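Local coordinates for protein putative hydrolase YdeN (Bacillus subtilis, PDB 1UXO) that probably acts as a serine hydrolase of the alpha/beta-hydrolase fold, with no substrate established, at residues 166-169 with 170-173; 178-181 with 182-186. The protein carries 2 engineered substitutions. All coordinates share one frame; numbering follows the deposited sequence.

Interaction 1 (166-169 with 170-173)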
ATOM      1  N   HIS A 166       5.034  -5.198  12.740  1.00  9.31           N
ATOM      2  CA  HIS A 166       5.048  -4.659  11.352  1.00  9.05           C
ATOM      3  C   HIS A 166       4.002  -5.399  10.428  1.00  8.99           C
ATOM      4  O   HIS A 166       4.132  -5.446   9.172  1.00  8.32           O
ATOM      5  CB  HIS A 166       6.508  -4.705  10.848  1.00  9.27           C
ATOM      6  CG  HIS A 166       6.746  -4.134   9.477  1.00  9.38           C
ATOM      7  ND1 HIS A 166       6.353  -2.878   9.107  1.00 10.71           N
ATOM      8  CD2 HIS A 166       7.436  -4.641   8.414  1.00 12.65           C
ATOM      9  CE1 HIS A 166       6.726  -2.655   7.848  1.00 11.71           C
ATOM     10  NE2 HIS A 166       7.361  -3.726   7.394  1.00  9.98           N
ATOM     11  N   PHE A 167       2.964  -5.982  11.053  1.00  8.03           N
ATOM     12  CA  PHE A 167       1.910  -6.741  10.382  1.00  8.35           C
ATOM     13  C   PHE A 167       2.447  -7.911   9.516  1.00  8.72           C
ATOM     14  O   PHE A 167       2.042  -8.121   8.358  1.00  9.31           O
ATOM     15  CB  PHE A 167       0.997  -5.817   9.571  1.00  7.88           C
ATOM     16  CG  PHE A 167       0.387  -4.669  10.363  1.00  7.49           C
ATOM     17  CD1 PHE A 167      -0.631  -4.887  11.270  1.00  9.49           C
ATOM     18  CD2 PHE A 167       0.825  -3.375  10.168  1.00  8.66           C
ATOM     19  CE1 PHE A 167      -1.195  -3.803  11.985  1.00  8.93           C
ATOM     20  CE2 PHE A 167       0.285  -2.302  10.873  1.00  9.30           C
ATOM     21  CZ  PHE A 167      -0.723  -2.513  11.774  1.00  9.47           C
ATOM     22  N   LEU A 168       3.357  -8.668  10.112  1.00  9.77           N
ATOM     23  CA  LEU A 168       3.991  -9.822   9.472  1.00  9.89           C
ATOM     24  C   LEU A 168       3.451 -11.173   9.954  1.00 10.10           C
ATOM     25  O   LEU A 168       2.995 -11.309  11.113  1.00  8.44           O
ATOM     26  CB  LEU A 168       5.499  -9.750   9.795  1.00 10.45           C
ATOM     27  CG  LEU A 168       6.223  -8.478   9.421  1.00 10.31           C
ATOM     28  CD1 LEU A 168       7.716  -8.453   9.956  1.00 13.25           C
ATOM     29  CD2 LEU A 168       6.245  -8.414   7.900  1.00 11.48           C
ATOM     30  N   GLU A 169       3.556 -12.200   9.094  1.00 10.52           N
ATOM     31  CA  GLU A 169       3.099 -13.528   9.389  1.00 12.05           C
ATOM     32  C   GLU A 169       3.766 -14.108  10.640  1.00 13.60           C
ATOM     33  O   GLU A 169       3.097 -14.780  11.405  1.00 13.28           O
ATOM     34  CB  GLU A 169       3.330 -14.496   8.204  1.00 12.18           C
ATOM     35  CG  GLU A 169       4.784 -14.753   7.892  1.00 15.16           C
ATOM     36  CD  GLU A 169       4.990 -15.374   6.517  1.00 17.55           C
ATOM     37  OE1 GLU A 169       4.178 -15.227   5.598  1.00 15.92           O
ATOM     38  OE2 GLU A 169       6.009 -16.025   6.340  1.00 21.38           O
ATOM     39  N   ASP A 170       5.041 -13.794  10.882  1.00 15.07           N
ATOM     40  CA  ASP A 170       5.719 -14.323  12.066  1.00 17.70           C
ATOM     41  C   ASP A 170       5.338 -13.615  13.362  1.00 17.62           C
ATOM     42  O   ASP A 170       5.739 -14.075  14.426  1.00 18.43           O
ATOM     43  CB  ASP A 170       7.228 -14.227  11.894  1.00 19.80           C
ATOM     44  CG  ASP A 170       7.780 -15.335  11.034  1.00 25.43           C
ATOM     45  OD1 ASP A 170       7.021 -16.258  10.638  1.00 30.16           O
ATOM     46  OD2 ASP A 170       8.998 -15.361  10.702  1.00 34.08           O
ATOM     47  N   GLU A 171       4.537 -12.544  13.257  1.00 15.70           N
ATOM     48  CA  GLU A 171       3.910 -11.877  14.401  1.00 15.18           C
ATOM     49  C   GLU A 171       2.438 -12.259  14.574  1.00 14.26           C
ATOM     50  O   GLU A 171       1.734 -11.721  15.438  1.00 13.56           O
ATOM     51  CB  GLU A 171       4.043 -10.344  14.244  1.00 15.28           C
ATOM     52  CG  GLU A 171       5.491  -9.884  14.278  1.00 16.47           C
ATOM     53  CD  GLU A 171       5.782  -8.551  13.590  1.00 16.72           C
ATOM     54  OE1 GLU A 171       4.979  -8.056  12.780  1.00 14.70           O
ATOM     55  OE2 GLU A 171       6.869  -7.990  13.866  1.00 18.19           O
ATOM     56  N   GLY A 172       1.981 -13.179  13.730  1.00 13.73           N
ATOM     57  CA  GLY A 172       0.620 -13.681  13.772  1.00 13.30           C
ATOM     58  C   GLY A 172      -0.278 -13.073  12.710  1.00 12.79           C
ATOM     59  O   GLY A 172      -1.437 -13.488  12.601  1.00 13.64           O
ATOM     60  N   PHE A 173       0.223 -12.130  11.897  1.00 11.50           N
ATOM     61  CA  PHE A 173      -0.637 -11.422  10.935  1.00 11.47           C
ATOM     62  C   PHE A 173      -0.751 -12.139   9.581  1.00 11.91           C
ATOM     63  O   PHE A 173      -0.310 -11.621   8.544  1.00 11.46           O
ATOM     64  CB  PHE A 173      -0.187  -9.972  10.796  1.00 10.40           C
ATOM     65  CG  PHE A 173      -0.361  -9.183  12.078  1.00 11.57           C
ATOM     66  CD1 PHE A 173      -1.558  -8.587  12.364  1.00 13.23           C
ATOM     67  CD2 PHE A 173       0.653  -9.067  13.000  1.00 13.00           C
ATOM     68  CE1 PHE A 173      -1.760  -7.889  13.560  1.00 14.55           C
ATOM     69  CE2 PHE A 173       0.436  -8.351  14.215  1.00 15.08           C
ATOM     70  CZ  PHE A 173      -0.760  -7.791  14.469  1.00 15.10           C
TER
HETATM   71  O   HOH W   1       8.448 -14.732   7.708  1.00 36.55           O
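Glu-171 folds back onto the backbone of His-166 and Leu-168 in a local turn contact, where a Schellman motif ends the short 3-10 turn in the loop after strand 157-161 of an alpha/beta-hydrolase fold, the loop of the predicted charge-relay histidine. One carboxylate oxygen grips both amides: Glu-171 OE1 accepts from His-166 N at 2.9 Å on its syn side and from Leu-168 N at 3.2 Å on its anti side, the donors coming from opposite faces of the carboxylate plane. The side chain runs extended beyond CG to get there, and the CB of Leu-168 lies against the same oxygen. This clasp fixes the backbone on both flanks of Phe-167, while the imidazole of His-166 is bonded through ND1 to Asp-139 OD2. The edge of Phe-167 meets the face of Phe-173 in a T-shaped stack, centroids 5.4 Å apart and planes at 77°. With an alanine at Phe-173, that edge of Phe-167 would probably lose its partner and the backbone around Phe-167 CA its cover. Leu-168 O takes Glu-171 N and, as the motif's outer bond, Phe-173 N at 3.0 Å, from opposite faces of its plane; Gly-172 N to Glu-169 O supplies the inner bond.

Interaction 2 (178-181 with 182-186)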
ATOM      1  N   ILE A 178      -8.892  -5.191   9.885  1.00 10.82           N
ATOM      2  CA  ILE A 178      -9.001  -3.722   9.734  1.00 10.36           C
ATOM      3  C   ILE A 178      -8.837  -3.276   8.279  1.00  9.96           C
ATOM      4  O   ILE A 178      -9.573  -2.398   7.848  1.00  8.51           O
ATOM      5  CB  ILE A 178      -8.077  -2.966  10.660  1.00 10.37           C
ATOM      6  CG1 ILE A 178      -8.379  -1.463  10.521  1.00 14.57           C
ATOM      7  CG2 ILE A 178      -6.588  -3.286  10.420  1.00 10.07           C
ATOM      8  CD1 ILE A 178      -7.943  -0.700  11.703  1.00 16.70           C
ATOM      9  N   VAL A 179      -7.917  -3.890   7.512  1.00 10.32           N
ATOM     10  CA  VAL A 179      -7.747  -3.525   6.128  1.00 10.80           C
ATOM     11  C   VAL A 179      -9.001  -3.843   5.320  1.00 10.39           C
ATOM     12  O   VAL A 179      -9.465  -3.034   4.514  1.00 10.87           O
ATOM     13  CB  VAL A 179      -6.480  -4.167   5.459  1.00 12.07           C
ATOM     14  CG1 VAL A 179      -6.365  -3.677   4.051  1.00 14.76           C
ATOM     15  CG2 VAL A 179      -5.269  -3.756   6.207  1.00 13.73           C
ATOM     16  N   TYR A 180      -9.579  -5.024   5.526  1.00  9.30           N
ATOM     17  CA  TYR A 180     -10.783  -5.413   4.795  1.00  9.16           C
ATOM     18  C   TYR A 180     -11.955  -4.449   5.122  1.00  8.83           C
ATOM     19  O   TYR A 180     -12.716  -4.020   4.235  1.00  8.91           O
ATOM     20  CB  TYR A 180     -11.153  -6.895   5.095  1.00  8.25           C
ATOM     21  CG  TYR A 180     -12.548  -7.172   4.704  1.00 10.68           C
ATOM     22  CD1 TYR A 180     -12.877  -7.422   3.365  1.00 12.60           C
ATOM     23  CD2 TYR A 180     -13.594  -7.087   5.639  1.00 13.37           C
ATOM     24  CE1 TYR A 180     -14.199  -7.613   2.971  1.00 11.79           C
ATOM     25  CE2 TYR A 180     -14.900  -7.274   5.256  1.00 10.77           C
ATOM     26  CZ  TYR A 180     -15.189  -7.521   3.927  1.00 13.60           C
ATOM     27  OH  TYR A 180     -16.508  -7.665   3.577  1.00 14.21           O
ATOM     28  N   ASP A 181     -12.109  -4.122   6.396  1.00  9.13           N
ATOM     29  CA  ASP A 181     -13.207  -3.251   6.823  1.00 10.35           C
ATOM     30  C   ASP A 181     -13.052  -1.782   6.323  1.00 10.08           C
ATOM     31  O   ASP A 181     -14.034  -1.177   5.844  1.00 10.22           O
ATOM     32  CB  ASP A 181     -13.384  -3.286   8.321  1.00 10.69           C
ATOM     33  CG  ASP A 181     -14.012  -4.620   8.808  1.00 13.91           C
ATOM     34  OD1 ASP A 181     -14.854  -5.237   8.092  1.00 17.07           O
ATOM     35  OD2 ASP A 181     -13.734  -5.103   9.894  1.00 14.72           O
ATOM     36  N   VAL A 182     -11.842  -1.253   6.382  1.00  9.99           N
ATOM     37  CA  VAL A 182     -11.589   0.119   5.864  1.00 10.42           C
ATOM     38  C   VAL A 182     -11.864   0.153   4.365  1.00  9.71           C
ATOM     39  O   VAL A 182     -12.568   1.032   3.856  1.00  9.66           O
ATOM     40  CB  VAL A 182     -10.193   0.617   6.217  1.00 10.75           C
ATOM     41  CG1 VAL A 182      -9.898   1.928   5.481  1.00 11.22           C
ATOM     42  CG2 VAL A 182     -10.071   0.815   7.751  1.00 12.22           C
ATOM     43  N   LEU A 183     -11.379  -0.855   3.653  1.00 10.11           N
ATOM     44  CA  LEU A 183     -11.616  -0.979   2.226  1.00 10.67           C
ATOM     45  C   LEU A 183     -13.082  -1.044   1.896  1.00 11.38           C
ATOM     46  O   LEU A 183     -13.599  -0.321   1.014  1.00 11.87           O
ATOM     47  CB  LEU A 183     -10.864  -2.243   1.701  1.00 11.99           C
ATOM     48  CG  LEU A 183     -10.824  -2.467   0.226  1.00 12.68           C
ATOM     49  CD1 LEU A 183     -10.175  -1.274  -0.509  1.00 12.60           C
ATOM     50  CD2 LEU A 183     -10.143  -3.788  -0.071  1.00 15.40           C
ATOM     51  N   THR A 184     -13.788  -1.920   2.590  1.00 12.49           N
ATOM     52  CA  THR A 184     -15.195  -2.101   2.334  1.00 12.75           C
ATOM     53  C   THR A 184     -16.012  -0.815   2.576  1.00 12.23           C
ATOM     54  O   THR A 184     -17.017  -0.584   1.889  1.00 12.64           O
ATOM     55  CB  THR A 184     -15.688  -3.322   3.167  1.00 13.96           C
ATOM     56  OG1 THR A 184     -15.114  -4.502   2.579  1.00 14.48           O
ATOM     57  CG2 THR A 184     -17.213  -3.538   3.050  1.00 15.76           C
ATOM     58  N   SER A 185     -15.610  -0.007   3.542  1.00 11.90           N
ATOM     59  CA  SER A 185     -16.304   1.255   3.829  1.00 13.40           C
ATOM     60  C   SER A 185     -16.214   2.209   2.617  1.00 14.52           C
ATOM     61  O   SER A 185     -17.138   2.994   2.341  1.00 14.35           O
ATOM     62  CB  SER A 185     -15.780   1.887   5.120  1.00 14.64           C
ATOM     63  OG  SER A 185     -14.535   2.570   4.938  1.00 17.64           O
ATOM     64  N   TYR A 186     -15.132   2.100   1.868  1.00 15.33           N
ATOM     65  CA  TYR A 186     -14.996   2.875   0.651  1.00 16.47           C
ATOM     66  C   TYR A 186     -16.042   2.503  -0.395  1.00 18.59           C
ATOM     67  O   TYR A 186     -16.395   3.345  -1.247  1.00 18.59           O
ATOM     68  CB  TYR A 186     -13.661   2.624  -0.005  1.00 16.12           C
ATOM     69  CG  TYR A 186     -12.416   3.060   0.726  1.00 14.19           C
ATOM     70  CD1 TYR A 186     -12.449   3.840   1.892  1.00 16.09           C
ATOM     71  CD2 TYR A 186     -11.177   2.707   0.203  1.00 14.81           C
ATOM     72  CE1 TYR A 186     -11.242   4.217   2.533  1.00 14.28           C
ATOM     73  CE2 TYR A 186     -10.023   3.130   0.764  1.00 16.43           C
ATOM     74  CZ  TYR A 186     -10.080   3.879   1.957  1.00 17.15           C
ATOM     75  OH  TYR A 186      -8.872   4.271   2.459  1.00 21.69           O
TER
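Tyr-180 and Thr-184, one helical turn apart, meet through both backbone and side chain in the C-terminal helix 177-188. Among the polar contacts, the carbonyl O of Tyr-180 is gripped twice by Thr-184, by its amide N at 2.9 Å and by its hydroxyl OG1 at 3.0 Å, the two donors reaching it from opposite faces of the carbonyl plane. The hydroxyl can fold back because OG1 stands beside its own backbone N (chi1 -70°). Regular i to i+4 bonds run alongside, from Val-182 N to Ile-178 O, Leu-183 N to Val-179 O and Ser-185 N to Asp-181 O. Ser-185 OG likewise turns back, donating to Val-182 O at 2.7 Å.

Where ring and hydroxyl meet, Thr-184 OG1 lies over one face of Tyr-180, 3.2 Å above the plane and offset toward the rim near CE1 and CZ. The phenol OH is held by Asp-32, and Arg-28 makes a cation-pi contact with the ring.

Apolar contact within the helix is slight: Ile-178 CG1 lies alongside Val-182 CG2 at 4.0 Å, both side chains pointing the same way. Val-179, Val-182 and Leu-183 instead spend their bulk on the sheet, touching Val-98, Ile-96 and Tyr-68 among others, and Val-179 and Leu-183 also meet helix 22-31. An amphipathic helix packed on a parallel sheet is the general pattern of three-layer alpha/beta folds, and here it belongs to the alpha/beta-hydrolase fold.

Interactions 1 and 2 follow each other along the chain, with centres about 19 Å apart and nearest atoms about 6 Å apart, so they do not touch. Both are local and partly buried, but 166-173 is an irregular loop with more exposed residues, whereas 178-186 is regular helix with four buried ones. In the loop a carboxylate and an aromatic pair supplement the turn bonds; in the helix repeating backbone bonds dominate and hydroxyls bend back to carbonyls. Strand 128-136 is a shared neighbour: Ile-134 touches both Phe-167 and Val-179. Interaction 1 holds the predicted catalytic histidine, while interaction 2 belongs to the scaffold, Val-179 lying about 12 Å from Ser-73 between side chains.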